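Side-chain contacts in acetyl-CoA acetyltransferase (Elizabethkingia anophelis NUHP1, PDB 6BN2), which probably joins two molecules of acetyl-CoA into acetoacetyl-CoA and free CoA, as a thiolase-family acetyl-CoA C-acetyltransferase: residues Met61-Val64 with Leu65-Gly68; Met123-Met126 with Ser127-Pro130; Leu155-Val158 with Tyr159-Gln162. One frame throughout, in Å; residues are numbered along the deposited sequence.

All three interactions are local, each between consecutive residues of one chain, yet each shows a different way in which a chain can be turned. Interactions 1 and 2 are buried and lie at the ends of neighbouring strands, 59-62 and 117-125, with centres about 8 Å apart; they touch directly. Interaction 3, its centre about 19 and 20 Å from theirs, is a surface loop following helix 149-155. The chemistry differs accordingly: in 61-68 a side-chain amide and a water close the bend, in 123-130 weak bonds converge on one backbone N-H, and in 155-162 a carboxylate and an ammonium group fasten a loop. All three also reach the second subunit.

Interaction 1: Met61-Val64 with Leu65-Gly68; sequences MGNV and LQAG
The side chain of Gln66 folds back over the peptide of Asn63, laying its CG against the CG of Asn63 at 3.8 Å and its amide nitrogen against Asn63 O. Gln66 NE2 donates to Asn63 O at 2.9 Å, with a fairly straight N-H...O angle of 158°. The acceptor lies close to the plane of the Gln66 amide, whereas the donor is tilted moderately from the plane of the carbonyl. CG of Gln66 stands anti to its own carbonyl carbon (chi1 -61°) and the chain is extended beyond it, a shape that carries the amide back to the residue three places earlier. The two side chains cross, their amide planes 36° apart.

A water links Val64 O to Gln66 N, spanning Leu65: it donates to Val64 O at 2.6 Å and accepts from Gln66 N at 3.1 Å. The bend is thus bridged by a side-chain amide and by one water. On the apolar side Val64 and Leu65 lie alongside each other and point the same way, with Val64 CG1 4.0 Å from Leu65 CG.

This is the bend by which the chain leaves a core strand of the thiolase sheet, and it reaches the second subunit. The Gln66 amide is held at both ends, NE2 on Asn63 O and OE1 by Asn93 ND2 of the second subunit, which fixes which way round it sits; it also packs on Gln66 of that subunit. The Val64 side chain lies about 8 Å from that of the predicted proton acceptor His356.

Strand 59-62 runs between strands 89-93 and 117-125 in the large mixed sheet. From the latter strand, the two carboxylate oxygens of Glu124 accept from the backbone N atoms of Val64 and Leu65, while helices 149-155 and 358-375 pack against the Leu65 side chain.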
ATOM      1  N   MET A  61       2.970   4.857  -5.114  1.00 10.77           N
ATOM      2  CA  MET A  61       4.334   4.889  -4.589  1.00 10.85           C
ATOM      3  C   MET A  61       4.553   3.762  -3.594  1.00 10.82           C
ATOM      4  O   MET A  61       3.831   3.664  -2.591  1.00 12.57           O
ATOM      5  CB  MET A  61       4.648   6.236  -3.924  1.00 12.02           C
ATOM      6  CG  MET A  61       4.701   7.398  -4.920  1.00 13.37           C
ATOM      7  SD  MET A  61       6.040   7.260  -6.162  1.00 13.29           S
ATOM      8  CE  MET A  61       7.417   7.958  -5.215  1.00 14.87           C
ATOM      9  N   GLY A  62       5.577   2.949  -3.849  1.00 10.67           N
ATOM     10  CA  GLY A  62       6.012   1.975  -2.853  1.00 10.85           C
ATOM     11  C   GLY A  62       6.623   2.669  -1.644  1.00 10.81           C
ATOM     12  O   GLY A  62       7.297   3.689  -1.764  1.00 11.82           O
ATOM     13  N   ASN A  63       6.365   2.105  -0.462  1.00 10.42           N
ATOM     14  CA  ASN A  63       6.827   2.721   0.782  1.00 11.49           C
ATOM     15  C   ASN A  63       6.634   1.693   1.892  1.00 12.09           C
ATOM     16  O   ASN A  63       5.496   1.383   2.229  1.00 14.07           O
ATOM     17  CB  ASN A  63       6.014   3.998   1.006  1.00 11.66           C
ATOM     18  CG  ASN A  63       6.515   4.868   2.152  1.00 13.82           C
ATOM     19  OD1 ASN A  63       7.638   4.739   2.681  1.00 18.77           O
ATOM     20  ND2 ASN A  63       5.675   5.785   2.527  1.00 10.44           N
ATOM     21  N   VAL A  64       7.721   1.110   2.407  1.00 10.47           N
ATOM     22  CA  VAL A  64       7.579  -0.038   3.301  1.00  9.73           C
ATOM     23  C   VAL A  64       7.355   0.410   4.738  1.00 11.96           C
ATOM     24  O   VAL A  64       6.619  -0.243   5.499  1.00 13.34           O
ATOM     25  CB  VAL A  64       8.815  -0.938   3.200  1.00 10.36           C
ATOM     26  CG1 VAL A  64       8.693  -2.109   4.184  1.00 12.76           C
ATOM     27  CG2 VAL A  64       8.946  -1.446   1.766  1.00 11.94           C
ATOM     28  N   LEU A  65       7.991   1.512   5.138  1.00 11.25           N
ATOM     29  CA  LEU A  65       8.075   1.913   6.545  1.00 12.53           C
ATOM     30  C   LEU A  65       7.427   3.288   6.665  1.00 10.39           C
ATOM     31  O   LEU A  65       8.088   4.329   6.599  1.00 14.35           O
ATOM     32  CB  LEU A  65       9.564   1.892   7.019  1.00 14.56           C
ATOM     33  CG  LEU A  65      10.150   0.485   6.867  1.00 15.36           C
ATOM     34  CD1 LEU A  65      11.664   0.506   6.981  1.00 19.54           C
ATOM     35  CD2 LEU A  65       9.545  -0.494   7.892  1.00 16.52           C
ATOM     36  N   GLN A  66       6.101   3.280   6.800  1.00 11.44           N
ATOM     37  CA  GLN A  66       5.299   4.496   6.700  1.00 12.09           C
ATOM     38  C   GLN A  66       5.146   5.223   8.031  1.00 13.35           C
ATOM     39  O   GLN A  66       4.591   6.325   8.052  1.00 13.38           O
ATOM     40  CB  GLN A  66       3.917   4.141   6.144  1.00 12.36           C
ATOM     41  CG  GLN A  66       4.031   3.521   4.730  1.00 12.77           C
ATOM     42  CD  GLN A  66       2.749   2.915   4.195  1.00 15.02           C
ATOM     43  OE1 GLN A  66       1.677   3.064   4.783  1.00 15.24           O
ATOM     44  NE2 GLN A  66       2.854   2.218   3.057  1.00 13.25           N
ATOM     45  N   ALA A  67       5.617   4.635   9.131  1.00 12.11           N
ATOM     46  CA  ALA A  67       5.334   5.203  10.443  1.00 14.01           C
ATOM     47  C   ALA A  67       5.934   6.591  10.579  1.00 13.40           C
ATOM     48  O   ALA A  67       7.126   6.807  10.308  1.00 14.67           O
ATOM     49  CB  ALA A  67       5.884   4.299  11.552  1.00 15.67           C
ATOM     50  N   GLY A  68       5.103   7.528  11.043  1.00 12.37           N
ATOM     51  CA  GLY A  68       5.540   8.875  11.319  1.00 12.84           C
ATOM     52  C   GLY A  68       5.725   9.748  10.103  1.00 13.30           C
ATOM     53  O   GLY A  68       6.126  10.912  10.261  1.00 15.15           O
TER
HETATM   54  O   HOH W   1       4.469   0.645   6.693  1.00 14.98           O

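Interaction 2: Met123-Met126 with Ser127-Pro130; sequences MENM and SQVP
The backbone N of Gln128 is held by two oxygens of one residue, the carbonyl and the side-chain amide of Asn125. Asn125 OD1 lies 2.9 Å from Gln128 N and Asn125 O lies 3.3 Å from the same nitrogen. Both bonds are weak, the N-H...O angles being 128° and 146°, as expected when one hydrogen is shared. The amide oxygen reaches this place because CG of Asn125 is anti to its own N (chi1 -173°), alongside the carbonyl that shares the donor.

The next bond is straighter: Val129 N donates to Met126 O at 3.3 Å, although it meets that oxygen from above the carbonyl plane. Together with the backbone angles of Met126, Ser127 and Gln128, the two backbone bonds describe two overlapping beta turns, the second of type I and the first closer to type III, that swing the chain off the end of strand 117-125. Around them the side chains pack closely. Gln128 CG lies 3.7 Å from Asn125 CG, the two side chains crossing. Val129 CG2 sits 3.5 Å from Asn125 O and equally near Met126 O, lending an apolar cover to both carbonyls.

Polar side-chain ends reach the loop after strand 12-24: Asn125 ND2 donates to Leu29 O and Val32 O, and Gln128 NE2 to Ser30 O. Ser127 OG is bonded to Met26 N and to Asp259 OD2 on strand 258-268. Met126, whose side chain lies about 6 Å from that of the predicted proton acceptor His356, packs on Leu150 and Leu358. The chemistry thus implies division of labour: the side-chain oxygen of Asn125 shares, weakly, the N-H of Gln128 with its own carbonyl, and this shared bond inside the turn is supplemented by bonds from three side chains to other parts of the chain.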
ATOM      1  N   MET A 123       9.684   5.090  -2.478  1.00 10.98           N
ATOM      2  CA  MET A 123      10.397   6.047  -1.648  1.00 11.98           C
ATOM      3  C   MET A 123      10.644   5.422  -0.283  1.00 12.48           C
ATOM      4  O   MET A 123       9.816   4.655   0.217  1.00 12.13           O
ATOM      5  CB  MET A 123       9.582   7.351  -1.506  1.00 10.59           C
ATOM      6  CG  MET A 123       8.204   7.145  -0.841  1.00 11.79           C
ATOM      7  SD  MET A 123       7.120   8.565  -1.126  1.00 14.35           S
ATOM      8  CE  MET A 123       5.559   7.950  -0.414  1.00 13.23           C
ATOM      9  N   GLU A 124      11.765   5.791   0.334  1.00 13.89           N
ATOM     10  CA  GLU A 124      12.046   5.301   1.674  1.00 12.29           C
ATOM     11  C   GLU A 124      13.075   6.216   2.310  1.00 12.51           C
ATOM     12  O   GLU A 124      14.061   6.592   1.672  1.00 13.16           O
ATOM     13  CB  GLU A 124      12.577   3.859   1.660  1.00 12.45           C
ATOM     14  CG  GLU A 124      12.232   3.095   2.948  1.00 12.18           C
ATOM     15  CD  GLU A 124      10.777   2.617   2.948  1.00 14.06           C
ATOM     16  OE1 GLU A 124      10.420   1.786   2.076  1.00 13.46           O
ATOM     17  OE2 GLU A 124       9.995   3.094   3.793  1.00 13.50           O
ATOM     18  N   ASN A 125      12.856   6.556   3.573  1.00 12.62           N
ATOM     19  CA  ASN A 125      13.924   7.159   4.363  1.00 13.11           C
ATOM     20  C   ASN A 125      14.097   6.267   5.584  1.00 14.34           C
ATOM     21  O   ASN A 125      13.345   6.369   6.559  1.00 14.49           O
ATOM     22  CB  ASN A 125      13.623   8.604   4.737  1.00 13.83           C
ATOM     23  CG  ASN A 125      14.814   9.253   5.392  1.00 16.95           C
ATOM     24  OD1 ASN A 125      15.360   8.694   6.332  1.00 15.81           O
ATOM     25  ND2 ASN A 125      15.271  10.391   4.857  1.00 16.38           N
ATOM     26  N   MET A 126      15.069   5.364   5.504  1.00 12.93           N
ATOM     27  CA  MET A 126      15.271   4.426   6.594  1.00 12.06           C
ATOM     28  C   MET A 126      15.863   5.124   7.809  1.00 15.12           C
ATOM     29  O   MET A 126      15.585   4.713   8.940  1.00 15.67           O
ATOM     30  CB  MET A 126      16.128   3.271   6.087  1.00 13.68           C
ATOM     31  CG  MET A 126      15.395   2.570   4.935  1.00 14.17           C
ATOM     32  SD  MET A 126      16.207   1.110   4.241  1.00 14.81           S
ATOM     33  CE  MET A 126      15.956  -0.112   5.542  1.00 15.13           C
ATOM     34  N   SER A 127      16.609   6.219   7.589  1.00 13.97           N
ATOM     35  CA  SER A 127      17.168   7.000   8.696  1.00 13.95           C
ATOM     36  C   SER A 127      16.082   7.554   9.614  1.00 15.99           C
ATOM     37  O   SER A 127      16.326   7.761  10.811  1.00 16.80           O
ATOM     38  CB  SER A 127      17.997   8.164   8.151  1.00 14.24           C
ATOM     39  OG  SER A 127      19.056   7.723   7.323  1.00 16.05           O
ATOM     40  N   GLN A 128      14.905   7.847   9.072  1.00 13.76           N
ATOM     41  CA  GLN A 128      13.844   8.514   9.826  1.00 14.82           C
ATOM     42  C   GLN A 128      12.800   7.555  10.386  1.00 15.96           C
ATOM     43  O   GLN A 128      11.805   8.012  10.970  1.00 16.17           O
ATOM     44  CB  GLN A 128      13.173   9.587   8.964  1.00 14.48           C
ATOM     45  CG  GLN A 128      14.088  10.810   8.699  1.00 15.99           C
ATOM     46  CD  GLN A 128      13.336  11.988   8.076  1.00 19.88           C
ATOM     47  OE1 GLN A 128      12.125  11.922   7.846  1.00 22.35           O
ATOM     48  NE2 GLN A 128      14.066  13.066   7.782  1.00 21.53           N
ATOM     49  N   VAL A 129      13.008   6.249  10.275  1.00 13.49           N
ATOM     50  CA  VAL A 129      11.988   5.321  10.790  1.00 13.65           C
ATOM     51  C   VAL A 129      11.996   5.381  12.311  1.00 12.52           C
ATOM     52  O   VAL A 129      13.076   5.322  12.914  1.00 15.04           O
ATOM     53  CB  VAL A 129      12.259   3.897  10.295  1.00 13.82           C
ATOM     54  CG1 VAL A 129      11.256   2.906  10.908  1.00 13.80           C
ATOM     55  CG2 VAL A 129      12.159   3.861   8.768  1.00 13.12           C
ATOM     56  N   PRO A 130      10.856   5.530  12.967  1.00 13.29           N
ATOM     57  CA  PRO A 130      10.869   5.690  14.423  1.00 14.49           C
ATOM     58  C   PRO A 130      11.028   4.360  15.149  1.00 17.11           C
ATOM     59  O   PRO A 130      11.023   3.283  14.556  1.00 14.65           O
ATOM     60  CB  PRO A 130       9.501   6.321  14.735  1.00 18.67           C
ATOM     61  CG  PRO A 130       8.647   6.046  13.565  1.00 19.11           C
ATOM     62  CD  PRO A 130       9.517   5.732  12.374  1.00 12.94           C
TER

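Interaction 3: Leu155-Val158 with Tyr159-Gln162; sequences LTDV and YSKQ
Hydrogen bonds from Ser160 to Asp157 dominate the first class of contact here, for Asp157 OD2 accepts twice. Ser160 N donates to it at 2.9 Å from above the carboxylate plane, and Ser160 OG, also at 2.9 Å, donates to the anti lone pair of OD2. CG of Asp157 is anti to the backbone N (chi1 177°), which turns the carboxylate into the loop. The hydroxyl in turn accepts from Gln162 N at 3.2 Å, an ST turn, so that the serine relays the anchoring of Asp157 two residues further on.

Backbone bonds, and one from a lysine side chain, close the same loop. Asp157 N donates to Gln162 O at 2.8 Å, nearly along the C=O axis, and Lys161 N makes a weaker bond to Asp157 O. Lys161, at positive phi, curls its bent side chain back until NZ meets Val158 O at 2.7 Å, in the carbonyl plane and on a lone pair.

Contacts with the Tyr159 ring make up the third class. In a CH-pi contact, Val158 CB stands over the centre of one face of the ring, 3.9 Å from its centroid and almost on the ring normal. Alongside the rim of the ring, Asp157 OD1 approaches Tyr159 CD2 to 3.5 Å, with the carboxylate inclined by 60° to the ring.

The loop lies at the surface, in the chain between helices 149-155 and 169-174. Thr156 OG1 ties its start to Leu151 O of the first helix, Asp157 and Tyr159 pack on Pro293, and Val158 and Tyr159 meet Gln76 of the second subunit.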
ATOM      1  N   LEU A 155      12.989  -5.640   8.702  1.00 15.72           N
ATOM      2  CA  LEU A 155      14.107  -6.573   8.556  1.00 16.33           C
ATOM      3  C   LEU A 155      13.952  -7.890   9.309  1.00 20.56           C
ATOM      4  O   LEU A 155      14.843  -8.748   9.215  1.00 21.30           O
ATOM      5  CB  LEU A 155      15.411  -5.907   9.017  1.00 19.93           C
ATOM      6  CG  LEU A 155      15.681  -4.567   8.328  1.00 26.82           C
ATOM      7  CD1 LEU A 155      16.918  -3.908   8.928  1.00 28.14           C
ATOM      8  CD2 LEU A 155      15.815  -4.749   6.826  1.00 28.84           C
ATOM      9  N   THR A 156      12.876  -8.080  10.057  1.00 16.04           N
ATOM     10  CA  THR A 156      12.698  -9.292  10.848  1.00 17.12           C
ATOM     11  C   THR A 156      11.606 -10.153  10.225  1.00 18.58           C
ATOM     12  O   THR A 156      10.492  -9.678   9.986  1.00 18.19           O
ATOM     13  CB  THR A 156      12.330  -8.955  12.293  1.00 19.85           C
ATOM     14  OG1 THR A 156      13.409  -8.222  12.888  1.00 21.15           O
ATOM     15  CG2 THR A 156      12.113 -10.226  13.094  1.00 23.29           C
ATOM     16  N   ASP A 157      11.922 -11.418   9.965  1.00 17.79           N
ATOM     17  CA  ASP A 157      10.895 -12.347   9.503  1.00 16.48           C
ATOM     18  C   ASP A 157       9.900 -12.623  10.627  1.00 17.74           C
ATOM     19  O   ASP A 157      10.292 -12.960  11.751  1.00 18.20           O
ATOM     20  CB  ASP A 157      11.544 -13.647   9.026  1.00 17.12           C
ATOM     21  CG  ASP A 157      10.518 -14.675   8.593  1.00 20.79           C
ATOM     22  OD1 ASP A 157       9.771 -14.403   7.625  1.00 19.94           O
ATOM     23  OD2 ASP A 157      10.460 -15.750   9.222  1.00 23.15           O
ATOM     24  N   VAL A 158       8.602 -12.486  10.323  1.00 17.17           N
ATOM     25  CA  VAL A 158       7.573 -12.643  11.353  1.00 17.88           C
ATOM     26  C   VAL A 158       7.598 -14.044  11.950  1.00 20.05           C
ATOM     27  O   VAL A 158       7.504 -14.220  13.174  1.00 21.64           O
ATOM     28  CB  VAL A 158       6.184 -12.327  10.775  1.00 17.81           C
ATOM     29  CG1 VAL A 158       5.100 -12.700  11.803  1.00 18.81           C
ATOM     30  CG2 VAL A 158       6.079 -10.848  10.385  1.00 16.77           C
ATOM     31  N   TYR A 159       7.722 -15.064  11.098  1.00 19.73           N
ATOM     32  CA  TYR A 159       7.422 -16.430  11.520  1.00 21.37           C
ATOM     33  C   TYR A 159       8.577 -17.029  12.311  1.00 22.08           C
ATOM     34  O   TYR A 159       8.352 -17.748  13.297  1.00 25.00           O
ATOM     35  CB  TYR A 159       7.049 -17.248  10.270  1.00 22.15           C
ATOM     36  CG  TYR A 159       6.117 -16.385   9.448  1.00 21.08           C
ATOM     37  CD1 TYR A 159       4.789 -16.205   9.835  1.00 23.91           C
ATOM     38  CD2 TYR A 159       6.594 -15.643   8.373  1.00 21.77           C
ATOM     39  CE1 TYR A 159       3.941 -15.342   9.142  1.00 21.46           C
ATOM     40  CE2 TYR A 159       5.753 -14.774   7.669  1.00 19.39           C
ATOM     41  CZ  TYR A 159       4.433 -14.636   8.067  1.00 20.13           C
ATOM     42  OH  TYR A 159       3.613 -13.773   7.396  1.00 20.98           O
ATOM     43  N   SER A 160       9.811 -16.705  11.923  1.00 21.32           N
ATOM     44  CA  SER A 160      10.989 -17.184  12.640  1.00 24.48           C
ATOM     45  C   SER A 160      11.489 -16.207  13.693  1.00 25.19           C
ATOM     46  O   SER A 160      12.271 -16.607  14.560  1.00 25.65           O
ATOM     47  CB  SER A 160      12.121 -17.457  11.655  1.00 24.90           C
ATOM     48  OG  SER A 160      12.563 -16.233  11.091  1.00 23.55           O
ATOM     49  N   LYS A 161      11.068 -14.941  13.626  1.00 22.64           N
ATOM     50  CA  LYS A 161      11.575 -13.861  14.470  1.00 22.32           C
ATOM     51  C   LYS A 161      13.071 -13.634  14.269  1.00 26.64           C
ATOM     52  O   LYS A 161      13.745 -13.082  15.143  1.00 31.56           O
ATOM     53  CB  LYS A 161      11.254 -14.107  15.952  1.00 26.56           C
ATOM     54  CG  LYS A 161       9.772 -13.904  16.275  1.00 34.47           C
ATOM     55  CD  LYS A 161       9.324 -12.515  15.800  1.00 44.74           C
ATOM     56  CE  LYS A 161       7.889 -12.174  16.210  1.00 51.18           C
ATOM     57  NZ  LYS A 161       6.889 -12.603  15.193  1.00 43.36           N
ATOM     58  N   GLN A 162      13.596 -14.031  13.119  1.00 24.60           N
ATOM     59  CA  GLN A 162      15.003 -13.838  12.805  1.00 22.85           C
ATOM     60  C   GLN A 162      15.167 -12.770  11.730  1.00 20.42           C
ATOM     61  O   GLN A 162      14.259 -12.493  10.951  1.00 23.24           O
ATOM     62  CB  GLN A 162      15.636 -15.149  12.353  1.00 25.02           C
ATOM     63  CG  GLN A 162      15.626 -16.183  13.461  1.00 27.45           C
ATOM     64  CD  GLN A 162      16.446 -17.388  13.116  1.00 40.02           C
ATOM     65  OE1 GLN A 162      17.546 -17.266  12.576  1.00 42.67           O
ATOM     66  NE2 GLN A 162      15.919 -18.575  13.421  1.00 43.26           N
TER